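Divalent-cation tolerance protein CutA (Thermus thermophilus, PDB 1V6H) is probably involved in resistance toward heavy metals and assembles as a homotrimer of ferredoxin-like subunits. Local coordinates at residues 4-9 with 52-57; 16-21 with 69-74. One frame throughout, in Å; residues are numbered along the deposited sequence.

Interaction 1 of 2, residues 4-9 with 52-57; sequences VVLITV and ELLLLV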
loop_
_atom_site.group_PDB
_atom_site.type_symbol
_atom_site.label_atom_id
_atom_site.label_comp_id
_atom_site.label_asym_id
_atom_site.label_seq_id
_atom_site.Cartn_x
_atom_site.Cartn_y
_atom_site.Cartn_z
ATOM N N VAL A 4 5.694 -7.161 -2.042
ATOM C CA VAL A 4 5.874 -5.732 -1.815
ATOM C C VAL A 4 6.013 -5.681 -0.301
ATOM O O VAL A 4 5.092 -6.063 0.422
ATOM C CB VAL A 4 4.641 -4.910 -2.249
ATOM C CG1 VAL A 4 4.779 -3.459 -1.751
ATOM C CG2 VAL A 4 4.531 -4.914 -3.772
ATOM N N VAL A 5 7.170 -5.255 0.183
ATOM C CA VAL A 5 7.382 -5.207 1.626
ATOM C C VAL A 5 7.200 -3.796 2.155
ATOM O O VAL A 5 7.748 -2.838 1.600
ATOM C CB VAL A 5 8.800 -5.723 1.998
ATOM C CG1 VAL A 5 9.091 -5.461 3.481
ATOM C CG2 VAL A 5 8.893 -7.213 1.704
ATOM N N LEU A 6 6.416 -3.671 3.223
ATOM C CA LEU A 6 6.179 -2.364 3.827
ATOM C C LEU A 6 7.082 -2.199 5.042
ATOM O O LEU A 6 7.198 -3.119 5.849
ATOM C CB LEU A 6 4.731 -2.226 4.310
ATOM C CG LEU A 6 3.545 -2.589 3.415
ATOM C CD1 LEU A 6 2.360 -1.749 3.876
ATOM C CD2 LEU A 6 3.839 -2.337 1.941
ATOM N N ILE A 7 7.698 -1.027 5.164
ATOM C CA ILE A 7 8.561 -0.710 6.303
ATOM C C ILE A 7 8.337 0.743 6.696
ATOM O O ILE A 7 8.456 1.633 5.848
ATOM C CB ILE A 7 10.069 -0.838 5.960
ATOM C CG1 ILE A 7 10.411 -2.253 5.498
ATOM C CG2 ILE A 7 10.899 -0.503 7.188
ATOM C CD1 ILE A 7 11.814 -2.349 4.886
ATOM N N THR A 8 8.013 1.006 7.963
ATOM C CA THR A 8 7.843 2.396 8.371
ATOM C C THR A 8 9.116 2.836 9.075
ATOM O O THR A 8 9.748 2.048 9.780
ATOM C CB THR A 8 6.621 2.602 9.301
ATOM O OG1 THR A 8 6.633 1.632 10.361
ATOM C CG2 THR A 8 5.331 2.473 8.498
ATOM N N VAL A 9 9.496 4.091 8.861
ATOM C CA VAL A 9 10.715 4.643 9.451
ATOM C C VAL A 9 10.422 6.008 10.078
ATOM O O VAL A 9 9.477 6.707 9.680
ATOM C CB VAL A 9 11.830 4.774 8.380
ATOM C CG1 VAL A 9 12.191 3.388 7.833
ATOM C CG2 VAL A 9 11.359 5.666 7.238
ATOM N N GLU A 52 6.107 9.700 10.464
ATOM C CA GLU A 52 6.962 8.691 9.850
ATOM C C GLU A 52 6.910 8.758 8.328
ATOM O O GLU A 52 6.238 9.612 7.756
ATOM C CB GLU A 52 6.517 7.285 10.286
ATOM C CG GLU A 52 6.574 7.009 11.784
ATOM C CD GLU A 52 6.265 5.558 12.134
ATOM O OE1 GLU A 52 5.231 5.029 11.673
ATOM O OE2 GLU A 52 7.055 4.942 12.885
ATOM N N LEU A 53 7.652 7.856 7.693
ATOM C CA LEU A 53 7.682 7.724 6.238
ATOM C C LEU A 53 7.514 6.240 5.973
ATOM O O LEU A 53 7.924 5.411 6.783
ATOM C CB LEU A 53 9.008 8.203 5.640
ATOM C CG LEU A 53 9.326 9.702 5.716
ATOM C CD1 LEU A 53 9.945 10.017 7.065
ATOM C CD2 LEU A 53 10.296 10.087 4.599
ATOM N N LEU A 54 6.908 5.900 4.844
ATOM C CA LEU A 54 6.673 4.499 4.501
ATOM C C LEU A 54 7.554 4.056 3.338
ATOM O O LEU A 54 7.714 4.793 2.368
ATOM C CB LEU A 54 5.195 4.315 4.118
ATOM C CG LEU A 54 4.754 2.946 3.583
ATOM C CD1 LEU A 54 4.878 1.881 4.671
ATOM C CD2 LEU A 54 3.321 3.042 3.101
ATOM N N LEU A 55 8.143 2.865 3.441
ATOM C CA LEU A 55 8.939 2.344 2.334
ATOM C C LEU A 55 8.150 1.196 1.728
ATOM O O LEU A 55 7.572 0.387 2.453
ATOM C CB LEU A 55 10.302 1.806 2.791
ATOM C CG LEU A 55 11.313 2.736 3.469
ATOM C CD1 LEU A 55 12.657 2.018 3.554
ATOM C CD2 LEU A 55 11.467 4.022 2.701
ATOM N N LEU A 56 8.111 1.147 0.400
ATOM C CA LEU A 56 7.447 0.077 -0.337
ATOM C C LEU A 56 8.603 -0.604 -1.071
ATOM O O LEU A 56 9.177 -0.045 -2.000
ATOM C CB LEU A 56 6.430 0.645 -1.341
ATOM C CG LEU A 56 5.261 1.480 -0.781
ATOM C CD1 LEU A 56 4.349 1.940 -1.922
ATOM C CD2 LEU A 56 4.460 0.663 0.213
ATOM N N VAL A 57 8.936 -1.816 -0.647
ATOM C CA VAL A 57 10.067 -2.542 -1.214
ATOM C C VAL A 57 9.641 -3.643 -2.185
ATOM O O VAL A 57 8.862 -4.516 -1.820
ATOM C CB VAL A 57 10.894 -3.178 -0.081
ATOM C CG1 VAL A 57 12.193 -3.759 -0.643
ATOM C CG2 VAL A 57 11.164 -2.137 1.014
#
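With CG anti to the carbonyl carbon in both Leu6 and Leu56 (chi1 -49° and -61°), the branches of this non-hydrogen-bonded pair, which leave the same face, run alongside, Leu6 CD2 3.5 Å from Leu56 CD2. Leu54 differs, with CG anti to the backbone N (chi1 174°), and this brings its CD1 back across to the methyl of Thr8, 3.9 Å from Thr8 CG2. These four residues share one face of the sheet, where Leu54 and Leu56 also pack against Leu56 and Leu54 of the two neighbouring subunits. On the other face Val5, Ile7 and Val9 pair with Val57, Leu55 and Leu53. Ile7 reaches past its direct partner, so that Ile7 CD1 lies 3.9 Å from Val57 CG2, while Val9 CG2 leans over the neighbouring strand, 3.8 Å from Leu53 CB. Helix 12-24 closes this face over Val9 and Leu55.

These are the two central strands of the four-stranded antiparallel sheet of a ferredoxin-like fold. Six backbone hydrogen bonds tie them in three reciprocal pairs. Val5 N to Val57 O and Val57 N to Val5 O each measure 2.7 Å, and are nearly straight. The Ile7-Leu55 pair is less even, with 3.1 Å from Ile7 N to Leu55 O against 2.7 Å from Leu55 N to Ile7 O. At the far end the Glu52 side chain crosses Thr8, but Glu52 OE1 bonds to Ser39 and Thr8 OG1 to Glu81. Alternate residues bond outward to strands 82-86 and 30-43, and Thr8 O to His75 NE2. Most backbone polarity is thus met within the sheet, and its two aliphatic faces serve separate interfaces, one with the helical layer and one between subunits.

Interaction 2 of 2, residues 16-21 with 69-74; sequences RTIAKA and ERVKAL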
loop_
_atom_site.group_PDB
_atom_site.type_symbol
_atom_site.label_atom_id
_atom_site.label_comp_id
_atom_site.label_asym_id
_atom_site.label_seq_id
_atom_site.Cartn_x
_atom_site.Cartn_y
_atom_site.Cartn_z
ATOM N N ARG A 16 15.987 7.007 3.363
ATOM C CA ARG A 16 16.970 6.991 2.281
ATOM C C ARG A 16 18.117 5.998 2.488
ATOM O O ARG A 16 18.526 5.312 1.550
ATOM C CB ARG A 16 17.531 8.407 2.060
ATOM C CG ARG A 16 16.491 9.417 1.560
ATOM C CD ARG A 16 17.120 10.794 1.317
ATOM N NE ARG A 16 18.204 10.716 0.340
ATOM C CZ ARG A 16 18.029 10.699 -0.979
ATOM N NH1 ARG A 16 19.080 10.612 -1.787
ATOM N NH2 ARG A 16 16.811 10.799 -1.489
ATOM N N THR A 17 18.630 5.904 3.709
ATOM C CA THR A 17 19.723 4.984 3.983
ATOM C C THR A 17 19.300 3.520 3.806
ATOM O O THR A 17 20.040 2.719 3.232
ATOM C CB THR A 17 20.267 5.187 5.413
ATOM O OG1 THR A 17 20.758 6.530 5.545
ATOM C CG2 THR A 17 21.386 4.204 5.705
ATOM N N ILE A 18 18.116 3.168 4.304
ATOM C CA ILE A 18 17.645 1.800 4.164
ATOM C C ILE A 18 17.279 1.533 2.700
ATOM O O ILE A 18 17.624 0.486 2.152
ATOM C CB ILE A 18 16.424 1.523 5.083
ATOM C CG1 ILE A 18 16.882 1.503 6.550
ATOM C CG2 ILE A 18 15.766 0.190 4.709
ATOM C CD1 ILE A 18 15.761 1.261 7.552
ATOM N N ALA A 19 16.607 2.486 2.063
ATOM C CA ALA A 19 16.205 2.309 0.662
ATOM C C ALA A 19 17.410 2.064 -0.233
ATOM O O ALA A 19 17.396 1.160 -1.069
ATOM C CB ALA A 19 15.424 3.537 0.165
ATOM N N LYS A 20 18.452 2.868 -0.056
ATOM C CA LYS A 20 19.653 2.727 -0.862
ATOM C C LYS A 20 20.379 1.424 -0.598
ATOM O O LYS A 20 20.837 0.761 -1.531
ATOM C CB LYS A 20 20.595 3.908 -0.615
ATOM C CG LYS A 20 20.124 5.196 -1.266
ATOM C CD LYS A 20 20.998 6.376 -0.879
ATOM C CE LYS A 20 20.818 6.732 0.589
ATOM N NZ LYS A 20 21.717 7.843 1.007
ATOM N N ALA A 21 20.480 1.046 0.672
ATOM C CA ALA A 21 21.175 -0.183 1.032
ATOM C C ALA A 21 20.503 -1.431 0.446
ATOM O O ALA A 21 21.173 -2.321 -0.078
ATOM C CB ALA A 21 21.268 -0.300 2.551
ATOM N N GLU A 69 17.319 -8.988 8.178
ATOM C CA GLU A 69 18.552 -8.828 8.940
ATOM C C GLU A 69 19.164 -7.457 8.690
ATOM O O GLU A 69 19.552 -6.752 9.624
ATOM C CB GLU A 69 19.561 -9.910 8.554
ATOM C CG GLU A 69 20.933 -9.698 9.177
ATOM C CD GLU A 69 22.029 -10.342 8.363
ATOM O OE1 GLU A 69 22.097 -11.589 8.345
ATOM O OE2 GLU A 69 22.811 -9.596 7.726
ATOM N N ARG A 70 19.241 -7.069 7.425
ATOM C CA ARG A 70 19.824 -5.785 7.078
ATOM C C ARG A 70 18.959 -4.630 7.564
ATOM O O ARG A 70 19.470 -3.625 8.058
ATOM C CB ARG A 70 20.062 -5.711 5.567
ATOM C CG ARG A 70 21.171 -6.672 5.083
ATOM C CD ARG A 70 22.542 -6.266 5.636
ATOM N NE ARG A 70 22.939 -4.951 5.141
ATOM C CZ ARG A 70 23.456 -3.983 5.895
ATOM N NH1 ARG A 70 23.648 -4.171 7.195
ATOM N NH2 ARG A 70 23.777 -2.820 5.346
ATOM N N VAL A 71 17.642 -4.766 7.456
ATOM C CA VAL A 71 16.784 -3.686 7.912
ATOM C C VAL A 71 16.926 -3.488 9.423
ATOM O O VAL A 71 17.010 -2.353 9.901
ATOM C CB VAL A 71 15.318 -3.951 7.554
ATOM C CG1 VAL A 71 14.421 -2.969 8.307
ATOM C CG2 VAL A 71 15.130 -3.786 6.053
ATOM N N LYS A 72 16.966 -4.584 10.173
ATOM C CA LYS A 72 17.116 -4.491 11.625
ATOM C C LYS A 72 18.441 -3.827 11.994
ATOM O O LYS A 72 18.519 -3.043 12.944
ATOM C CB LYS A 72 17.050 -5.884 12.251
ATOM C CG LYS A 72 15.712 -6.576 12.053
ATOM C CD LYS A 72 15.654 -7.898 12.803
ATOM C CE LYS A 72 14.263 -8.489 12.747
ATOM N NZ LYS A 72 14.146 -9.714 13.598
ATOM N N ALA A 73 19.484 -4.143 11.236
ATOM C CA ALA A 73 20.802 -3.568 11.488
ATOM C C ALA A 73 20.803 -2.059 11.266
ATOM O O ALA A 73 21.509 -1.315 11.956
ATOM C CB ALA A 73 21.834 -4.223 10.582
ATOM N N LEU A 74 19.995 -1.597 10.319
ATOM C CA LEU A 74 19.953 -0.170 10.003
ATOM C C LEU A 74 18.862 0.644 10.704
ATOM O O LEU A 74 19.016 1.847 10.907
ATOM C CB LEU A 74 19.827 0.012 8.481
ATOM C CG LEU A 74 20.918 -0.680 7.653
ATOM C CD1 LEU A 74 20.612 -0.506 6.164
ATOM C CD2 LEU A 74 22.282 -0.098 7.989
#
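Ile18 and Leu74 run alongside in opposing senses, flank against flank: Ile18 CG1 lies 3.8 Å from Leu74 CB. Leu74 continues beyond this point with CG anti to the carbonyl carbon (chi1 -56°), and its CD1 comes to rest 3.7 Å from the small side chain of Ala21 at CB. One leucine therefore touches residues 18 and 21, which lie three apart on the facing helix. The two branches of Ile18 divide the contact: CG1 meets Leu74, and CG2 faces Val71 more loosely, 4.2 Å from Val71 CG2.

These are the two helices packed side by side on one face of the ferredoxin-like sheet. Their segments run nearly antiparallel, at 153°, with axes 10.3 Å apart at closest approach. Leu74 closes helix 64-74, and His75 just beyond it also packs on Ile18. Arg70, at the edge, forms a salt bridge with Glu25, whereas Arg16 is on another side of helix 12-24, bound to Glu49 of a neighbouring subunit. With neither hydrogen bonds nor salt bridges joining the two segments, the contact depends on apolar burial and van der Waals packing of a few aliphatic groups, over a small area (228 Å² for both sides).

How the interactions relate
Interaction 1 is buried core near the centre of the chain, whereas interaction 2 is only partly buried, in the helical layer on one face of the same sheet, with Leu74 partly exposed at its edge. Each strand is followed in sequence by a helix of that layer, 2-9 by 12-24 and 46-60 by 64-74, so the same two strand-helix units meet twice. The layers join through packing: Leu55 CD1 is 3.8 Å from Ile18 CG2, and Ile7 CD1 is 3.8 Å from Val71 CG2. The chemistry follows the place in the fold. Backbone hydrogen bonds with apolar side chains on both faces hold 4-9 to 52-57, while a modest aliphatic seam holds 16-21 to 69-74.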